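Xylose isomerase-like TIM barrel (Anabaena variabilis ATCC 29413, PDB 2QW5) probably acts as a zinc-dependent isomerase or epimerase of sugars or sugar phosphates, and binds d-xylose near a zinc ion. Local coordinates at residues S46-P51 with E80-S85; L243-V248 with D275-V280. One frame throughout, in Å; residues are numbered along the deposited sequence. Where two conformers were deposited one is given.

How the interactions relate
From the N terminus, the chain runs through 46-51, passes along helix 60-76 and returns at 80-85, where interaction 1 closes a loop. That loop is complete long before the chain reaches 243-248, crosses by helix 263-273 and comes back at 275-280 to close interaction 2. The two loops therefore follow in series, neither nested nor crossed. In the closed barrel strand 11-14 joins the two pairs on one side, strands 125-128, 179-182 and 211-216 on the other. Inside it the contacts touch: Glu49 OE2 lies 2.5 Å from Tyr245 OH and 2.7 Å from Gln247 NE2, both probable hydrogen bonds, linking interaction 1 to the zinc site of interaction 2.

Interaction 1: S46-P51 with E80-S85; sequences SGFEFP and ENVKIS
Two hydrogen bonds grip Glu49 OE2, one with Tyr245 OH and one with Gln247 NE2. Along the backbone, Ser85 O takes a nearly straight hydrogen bond from Phe50 N at 2.8 Å (169° at the hydrogen), supplemented by a weaker CA-H...O contact from Glu49 CA at 3.3 Å. Phe48 turns both its N-H and its C=O to 80-85. Its N donates to Lys83 O over 2.9 Å, nearly along the C=O axis, while its O takes the N-H of Ser85 in the carbonyl plane at 3.1 Å. At the start of the pair the hydrogen bonding weakens: Lys83 N reaches Ser46 O only weakly, and a water donates to both Ser46 O and Asn81 O.

Phe48 and Ile84 sit on one face of the sheet, Glu49 and Ser85 on the other. Val82 CG1 comes in at the edge of the Phe48 ring, 3.4 Å from CD2. Ile84 crosses obliquely to Phe50 and sets its CD1 over one face of that ring, 3.8 Å from the centroid, a CH-pi contact offset toward the rim; Phe15 meets the same ring edge-to-face. An alanine in place of Phe50 removes the ring under Ile84 CD1, which would probably loosen the packing toward Phe15 and Leu70. On the other face Ser85 OG, hydrogen-bonded to Tyr245 OH, lies 3.4 Å from Glu49 CG. The Glu49 chain continues extended, and its other oxygen, OE1, comes close to Glu281 OE2, so one of these acids may bind a proton more readily than usual.

Two parallel strands joined through helix 60-76 make a beta-alpha-beta crossover of the TIM barrel: Phe48 packs outward on Ile37 and Leu40 of helix 27-42, while Glu49 points inward, a second-shell residue about 6 Å (nearest atoms) from the zinc ion.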
ATOM      1  N   SER A  46      -8.113 -38.813  11.309  1.00 18.52           N
ATOM      2  CA  SER A  46      -7.232 -39.873  10.802  1.00 20.90           C
ATOM      3  C   SER A  46      -6.119 -39.383   9.852  1.00 20.16           C
ATOM      4  O   SER A  46      -5.237 -40.165   9.437  1.00 21.83           O
ATOM      5  CB  SER A  46      -8.073 -40.931  10.129  1.00 21.05           C
ATOM      6  OG  SER A  46      -8.682 -40.387   8.999  1.00 24.00           O
ATOM      7  N   GLY A  47      -6.135 -38.094   9.535  1.00 16.40           N
ATOM      8  CA  GLY A  47      -5.074 -37.519   8.727  1.00 12.81           C
ATOM      9  C   GLY A  47      -5.001 -36.008   8.841  1.00 13.81           C
ATOM     10  O   GLY A  47      -5.900 -35.372   9.380  1.00 14.01           O
ATOM     11  N   PHE A  48      -3.911 -35.448   8.322  1.00 17.90           N
ATOM     12  CA  PHE A  48      -3.608 -33.990   8.493  1.00 17.54           C
ATOM     13  C   PHE A  48      -3.106 -33.352   7.239  1.00 17.26           C
ATOM     14  O   PHE A  48      -2.421 -34.021   6.507  1.00 15.84           O
ATOM     15  CB  PHE A  48      -2.607 -33.846   9.641  1.00 14.80           C
ATOM     16  CG  PHE A  48      -3.116 -34.455  10.899  1.00 19.07           C
ATOM     17  CD1 PHE A  48      -3.927 -33.726  11.768  1.00 22.61           C
ATOM     18  CD2 PHE A  48      -2.927 -35.797  11.138  1.00 20.73           C
ATOM     19  CE1 PHE A  48      -4.485 -34.337  12.915  1.00 27.80           C
ATOM     20  CE2 PHE A  48      -3.493 -36.434  12.269  1.00 12.84           C
ATOM     21  CZ  PHE A  48      -4.270 -35.698  13.153  1.00 20.61           C
ATOM     22  N   GLU A  49      -3.479 -32.094   6.959  1.00 17.66           N
ATOM     23  CA  GLU A  49      -2.959 -31.394   5.790  1.00 21.72           C
ATOM     24  C   GLU A  49      -1.824 -30.557   6.312  1.00 18.53           C
ATOM     25  O   GLU A  49      -2.017 -29.737   7.199  1.00 22.13           O
ATOM     26  CB  GLU A  49      -3.917 -30.417   5.089  1.00 21.98           C
ATOM     27  CG  GLU A  49      -5.317 -30.830   4.870  1.00 31.38           C
ATOM     28  CD  GLU A  49      -6.016 -29.877   3.864  1.00 29.18           C
ATOM     29  OE1 GLU A  49      -5.602 -28.687   3.681  1.00 45.75           O
ATOM     30  OE2 GLU A  49      -6.977 -30.341   3.263  1.00 32.27           O
ATOM     31  N   PHE A  50      -0.663 -30.758   5.738  1.00 19.32           N
ATOM     32  CA  PHE A  50       0.560 -30.017   6.047  1.00 21.95           C
ATOM     33  C   PHE A  50       0.831 -29.011   4.952  1.00 19.18           C
ATOM     34  O   PHE A  50       1.026 -29.419   3.801  1.00 17.50           O
ATOM     35  CB  PHE A  50       1.730 -30.994   6.096  1.00 20.86           C
ATOM     36  CG  PHE A  50       1.893 -31.731   7.407  1.00 16.04           C
ATOM     37  CD1 PHE A  50       0.911 -31.752   8.409  1.00 22.80           C
ATOM     38  CD2 PHE A  50       3.041 -32.519   7.571  1.00 16.65           C
ATOM     39  CE1 PHE A  50       1.136 -32.453   9.607  1.00 18.54           C
ATOM     40  CE2 PHE A  50       3.249 -33.235   8.734  1.00 17.41           C
ATOM     41  CZ  PHE A  50       2.302 -33.210   9.747  1.00 16.99           C
ATOM     42  N   PRO A  51       0.790 -27.690   5.289  1.00 21.26           N
ATOM     43  CA  PRO A  51       1.276 -26.726   4.309  1.00 19.03           C
ATOM     44  C   PRO A  51       2.782 -26.879   4.156  1.00 16.73           C
ATOM     45  O   PRO A  51       3.465 -27.117   5.142  1.00 17.66           O
ATOM     46  CB  PRO A  51       0.926 -25.362   4.923  1.00 19.80           C
ATOM     47  CG  PRO A  51       0.841 -25.610   6.412  1.00 20.55           C
ATOM     48  CD  PRO A  51       0.285 -27.013   6.509  1.00 24.90           C
ATOM     49  N   GLU A  80       2.359 -44.239  12.598  1.00 21.55           N
ATOM     50  CA  GLU A  80       2.546 -44.885  11.288  1.00 20.95           C
ATOM     51  C   GLU A  80       1.333 -44.788  10.391  1.00 16.56           C
ATOM     52  O   GLU A  80       1.472 -44.531   9.180  1.00 19.72           O
ATOM     53  CB  GLU A  80       2.893 -46.388  11.410  1.00 24.53           C
ATOM     54  CG  GLU A  80       4.244 -46.736  12.029  1.00 23.37           C
ATOM     55  CD  GLU A  80       4.206 -46.925  13.570  1.00 38.85           C
ATOM     56  OE1 GLU A  80       3.253 -46.431  14.245  1.00 27.10           O
ATOM     57  OE2 GLU A  80       5.144 -47.577  14.093  1.00 35.51           O
ATOM     58  N   ASN A  81       0.161 -44.998  10.971  1.00 15.12           N
ATOM     59  CA  ASN A  81      -1.091 -45.055  10.201  1.00 17.08           C
ATOM     60  C   ASN A  81      -1.649 -43.712   9.849  1.00 20.60           C
ATOM     61  O   ASN A  81      -2.617 -43.679   9.077  1.00 19.93           O
ATOM     62  CB  ASN A  81      -2.191 -45.835  10.931  1.00 17.82           C
ATOM     63  CG  ASN A  81      -1.822 -47.270  11.191  1.00 19.85           C
ATOM     64  OD1 ASN A  81      -0.871 -47.808  10.633  1.00 18.48           O
ATOM     65  ND2 ASN A  81      -2.592 -47.900  12.033  1.00 20.03           N
ATOM     66  N   VAL A  82      -1.096 -42.622  10.421  1.00 20.85           N
ATOM     67  CA  VAL A  82      -1.589 -41.243  10.153  1.00 18.75           C
ATOM     68  C   VAL A  82      -1.210 -40.840   8.733  1.00 17.19           C
ATOM     69  O   VAL A  82      -0.059 -40.927   8.370  1.00 17.68           O
ATOM     70  CB  VAL A  82      -1.019 -40.230  11.184  1.00 19.94           C
ATOM     71  CG1 VAL A  82      -1.278 -38.729  10.762  1.00 19.61           C
ATOM     72  CG2 VAL A  82      -1.597 -40.532  12.539  1.00 18.42           C
ATOM     73  N   LYS A  83      -2.188 -40.439   7.937  1.00 16.40           N
ATOM     74  CA  LYS A  83      -1.965 -39.974   6.569  1.00 18.46           C
ATOM     75  C   LYS A  83      -1.800 -38.455   6.501  1.00 16.59           C
ATOM     76  O   LYS A  83      -2.413 -37.727   7.265  1.00 15.71           O
ATOM     77  CB  LYS A  83      -3.100 -40.426   5.646  1.00 19.27           C
ATOM     78  CG  LYS A  83      -3.058 -41.953   5.318  1.00 21.59           C
ATOM     79  CD  LYS A  83      -4.097 -42.287   4.209  1.00 24.14           C
ATOM     80  CE  LYS A  83      -4.048 -43.771   3.728  1.00 28.25           C
ATOM     81  NZ  LYS A  83      -4.338 -44.748   4.860  1.00 34.88           N
ATOM     82  N   ILE A  84      -1.009 -37.997   5.539  1.00 16.94           N
ATOM     83  CA  ILE A  84      -0.730 -36.594   5.328  1.00 17.36           C
ATOM     84  C   ILE A  84      -1.062 -36.252   3.891  1.00 16.68           C
ATOM     85  O   ILE A  84      -0.745 -37.027   3.004  1.00 18.02           O
ATOM     86  CB  ILE A  84       0.762 -36.303   5.515  1.00 15.63           C
ATOM     87  CG1 ILE A  84       1.249 -36.677   6.933  1.00 20.52           C
ATOM     88  CG2 ILE A  84       1.131 -34.817   5.204  1.00 17.11           C
ATOM     89  CD1 ILE A  84       0.595 -35.935   8.020  1.00 19.93           C
ATOM     90  N   SER A  85      -1.774 -35.139   3.711  1.00 16.05           N
ATOM     91  CA  SER A  85      -1.937 -34.459   2.418  1.00 16.35           C
ATOM     92  C   SER A  85      -1.135 -33.136   2.549  1.00 16.76           C
ATOM     93  O   SER A  85      -0.828 -32.689   3.649  1.00 15.94           O
ATOM     94  CB  SER A  85      -3.399 -34.223   2.101  1.00 16.82           C
ATOM     95  OG  SER A  85      -4.003 -33.388   3.065  1.00 18.71           O
TER
HETATM   96  O   HOH W   1      -5.193 -42.892   8.888  1.00 27.16           O

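Interaction 2: L243-V248 with D275-V280; sequences LHYVQV and DGPIAV. With ZN (zinc ion), chain D.
Pro277 opens the contact with its ring, CG standing 4.0 Å from CE1 of Tyr245, whose side chain crosses it at about a right angle. Next comes Ile278, held between two valines: its CD1 lies alongside Val246, 3.6 Å from CG1, and its CG2 meets Val248 from across. Ala279 carries the backbone pairing. Its N-H gives a straight bond to Val246 O (3.0 Å, 172°), and its O receives Val248 N at 2.8 Å, nearly along the C=O axis. Its methyl packs tightly against the Tyr245 hydroxyl, CB to OH 3.2 Å, a hydroxyl hydrogen-bonded to Glu49 OE2 and Ser85 OG. Val280 finishes the walk, CG2 beside CG2 of Val248. On the Ala279 face, Gln247 extends its chain so that OE1 binds the zinc ion at 2.4 Å, a site completed by Glu183, Asp216, Glu281 and a water; NE2 hydrogen-bonds to Glu49 OE2, fixing the amide's orientation.

In the TIM barrel these are the last two strands, joined through helix 263-273. Strand 243-248 hydrogen-bonds on its other flank to strand 211-216, and 278-280 lies next to strand 11-14, where Ile278 packs on Ile11 and Ala279 on Tyr12, closing the ring.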
ATOM      1  N   LEU A 243     -11.735 -35.672  -9.611  1.00 22.83           N
ATOM      2  CA  LEU A 243     -12.196 -35.183  -8.315  1.00 20.51           C
ATOM      3  C   LEU A 243     -11.324 -35.863  -7.300  1.00 20.01           C
ATOM      4  O   LEU A 243     -11.683 -36.868  -6.742  1.00 22.17           O
ATOM      5  CB  LEU A 243     -13.699 -35.408  -8.103  1.00 21.39           C
ATOM      6  CG  LEU A 243     -14.383 -34.869  -6.822  1.00 24.48           C
ATOM      7  CD1 LEU A 243     -13.897 -33.532  -6.372  1.00 29.24           C
ATOM      8  CD2 LEU A 243     -15.875 -34.803  -7.066  1.00 26.24           C
ATOM      9  N   HIS A 244     -10.153 -35.266  -7.061  1.00 19.65           N
ATOM     10  CA  HIS A 244      -9.147 -35.855  -6.196  1.00 19.01           C
ATOM     11  C   HIS A 244      -9.269 -35.606  -4.716  1.00 18.82           C
ATOM     12  O   HIS A 244      -8.652 -36.330  -3.927  1.00 17.90           O
ATOM     13  CB  HIS A 244      -7.758 -35.427  -6.657  1.00 18.11           C
ATOM     14  CG  HIS A 244      -7.433 -35.836  -8.065  1.00 18.67           C
ATOM     15  ND1 HIS A 244      -7.917 -36.994  -8.634  1.00 21.51           N
ATOM     16  CD2 HIS A 244      -6.582 -35.305  -8.967  1.00 22.40           C
ATOM     17  CE1 HIS A 244      -7.419 -37.118  -9.852  1.00 24.12           C
ATOM     18  NE2 HIS A 244      -6.591 -36.117 -10.072  1.00 20.91           N
ATOM     19  N   TYR A 245     -10.000 -34.568  -4.316  1.00 19.37           N
ATOM     20  CA  TYR A 245     -10.023 -34.176  -2.896  1.00 19.04           C
ATOM     21  C   TYR A 245     -11.175 -33.246  -2.594  1.00 19.05           C
ATOM     22  O   TYR A 245     -11.671 -32.583  -3.488  1.00 16.66           O
ATOM     23  CB  TYR A 245      -8.708 -33.474  -2.597  1.00 18.36           C
ATOM     24  CG  TYR A 245      -8.292 -33.326  -1.144  1.00 18.52           C
ATOM     25  CD1 TYR A 245      -8.205 -34.421  -0.277  1.00 19.01           C
ATOM     26  CD2 TYR A 245      -7.837 -32.100  -0.675  1.00 22.17           C
ATOM     27  CE1 TYR A 245      -7.694 -34.267   1.049  1.00 22.41           C
ATOM     28  CE2 TYR A 245      -7.347 -31.947   0.634  1.00 21.97           C
ATOM     29  CZ  TYR A 245      -7.280 -33.013   1.476  1.00 25.21           C
ATOM     30  OH  TYR A 245      -6.819 -32.810   2.748  1.00 22.34           O
ATOM     31  N   VAL A 246     -11.572 -33.172  -1.325  1.00 16.54           N
ATOM     32  CA  VAL A 246     -12.727 -32.362  -0.889  1.00 16.28           C
ATOM     33  C   VAL A 246     -12.412 -31.779   0.488  1.00 19.64           C
ATOM     34  O   VAL A 246     -11.933 -32.515   1.356  1.00 19.16           O
ATOM     35  CB  VAL A 246     -14.032 -33.193  -0.795  1.00 16.64           C
ATOM     36  CG1 VAL A 246     -15.170 -32.383  -0.156  1.00 15.57           C
ATOM     37  CG2 VAL A 246     -14.488 -33.668  -2.161  1.00 18.05           C
ATOM     38  N   GLN A 247     -12.665 -30.468   0.637  1.00 17.68           N
ATOM     39  CA  GLN A 247     -12.479 -29.731   1.873  1.00 17.54           C
ATOM     40  C   GLN A 247     -13.791 -29.090   2.352  1.00 17.73           C
ATOM     41  O   GLN A 247     -14.566 -28.541   1.548  1.00 15.16           O
ATOM     42  CB  GLN A 247     -11.436 -28.658   1.703  1.00 18.41           C
ATOM     43  CG  GLN A 247     -10.079 -29.157   1.411  1.00 17.80           C
ATOM     44  CD  GLN A 247      -9.113 -28.019   1.313  1.00 26.04           C
ATOM     45  OE1 GLN A 247      -9.388 -27.024   0.656  1.00 22.63           O
ATOM     46  NE2 GLN A 247      -7.993 -28.127   2.019  1.00 28.04           N
ATOM     47  N   VAL A 248     -14.066 -29.214   3.655  1.00 18.26           N
ATOM     48  CA  VAL A 248     -15.229 -28.587   4.279  1.00 21.05           C
ATOM     49  C   VAL A 248     -14.657 -27.440   5.106  1.00 20.88           C
ATOM     50  O   VAL A 248     -13.747 -27.635   5.944  1.00 20.18           O
ATOM     51  CB  VAL A 248     -16.125 -29.550   5.103  1.00 21.02           C
ATOM     52  CG1 VAL A 248     -16.885 -30.474   4.118  1.00 20.46           C
ATOM     53  CG2 VAL A 248     -15.313 -30.336   6.142  1.00 15.76           C
ATOM     54  N   ASP A 275     -15.049 -41.088  -2.804  1.00 27.42           N
ATOM     55  CA  ASP A 275     -14.878 -41.898  -1.595  1.00 30.60           C
ATOM     56  C   ASP A 275     -13.550 -41.620  -0.886  1.00 28.88           C
ATOM     57  O   ASP A 275     -13.146 -42.392  -0.015  1.00 31.04           O
ATOM     58  CB  ASP A 275     -15.114 -43.417  -1.889  1.00 33.88           C
ATOM     59  CG  ASP A 275     -14.012 -44.076  -2.738  1.00 39.24           C
ATOM     60  OD1 ASP A 275     -12.936 -43.478  -3.029  1.00 51.87           O
ATOM     61  OD2 ASP A 275     -14.235 -45.257  -3.103  1.00 58.59           O
ATOM     62  N   GLY A 276     -12.891 -40.513  -1.236  1.00 27.16           N
ATOM     63  CA  GLY A 276     -11.635 -40.123  -0.603  1.00 26.23           C
ATOM     64  C   GLY A 276     -11.836 -39.450   0.747  1.00 25.07           C
ATOM     65  O   GLY A 276     -12.940 -39.397   1.254  1.00 25.03           O
ATOM     66  N   PRO A 277     -10.753 -38.923   1.337  1.00 25.12           N
ATOM     67  CA  PRO A 277     -10.856 -38.240   2.623  1.00 23.34           C
ATOM     68  C   PRO A 277     -11.510 -36.855   2.509  1.00 24.27           C
ATOM     69  O   PRO A 277     -11.342 -36.205   1.477  1.00 23.02           O
ATOM     70  CB  PRO A 277      -9.394 -38.110   3.054  1.00 24.41           C
ATOM     71  CG  PRO A 277      -8.625 -38.100   1.806  1.00 23.69           C
ATOM     72  CD  PRO A 277      -9.361 -38.966   0.845  1.00 22.52           C
ATOM     73  N   ILE A 278     -12.234 -36.436   3.555  1.00 23.49           N
ATOM     74  CA  ILE A 278     -12.889 -35.114   3.640  0.50 21.95           C
ATOM     75  C   ILE A 278     -12.080 -34.313   4.652  1.00 22.14           C
ATOM     76  O   ILE A 278     -12.028 -34.703   5.794  1.00 19.15           O
ATOM     77  CB  ILE A 278     -14.361 -35.225   4.132  0.50 22.35           C
ATOM     78  CG1 ILE A 278     -15.225 -36.043   3.165  0.50 21.00           C
ATOM     79  CG2 ILE A 278     -14.974 -33.832   4.321  0.50 21.79           C
ATOM     80  CD1 ILE A 278     -15.416 -35.397   1.817  0.50 17.68           C
ATOM     81  N   ALA A 279     -11.433 -33.205   4.228  1.00 19.71           N
ATOM     82  CA  ALA A 279     -10.590 -32.407   5.140  1.00 19.37           C
ATOM     83  C   ALA A 279     -11.301 -31.182   5.726  1.00 19.45           C
ATOM     84  O   ALA A 279     -11.916 -30.442   5.014  1.00 17.77           O
ATOM     85  CB  ALA A 279      -9.345 -31.970   4.471  1.00 17.33           C
ATOM     86  N   VAL A 280     -11.229 -31.033   7.049  1.00 20.60           N
ATOM     87  CA  VAL A 280     -11.713 -29.852   7.750  1.00 20.62           C
ATOM     88  C   VAL A 280     -10.600 -28.806   7.584  1.00 21.17           C
ATOM     89  O   VAL A 280      -9.492 -29.036   8.043  1.00 18.10           O
ATOM     90  CB  VAL A 280     -11.921 -30.144   9.271  1.00 17.91           C
ATOM     91  CG1 VAL A 280     -12.093 -28.832  10.073  1.00 16.51           C
ATOM     92  CG2 VAL A 280     -13.090 -31.095   9.455  1.00 21.16           C
TER
HETATM   93 ZN    ZN D 400      -8.917 -24.690   0.881  0.50 24.74          ZN
HETATM   94  O   HOH W   2      -8.349 -22.758   1.127  1.00 27.65           O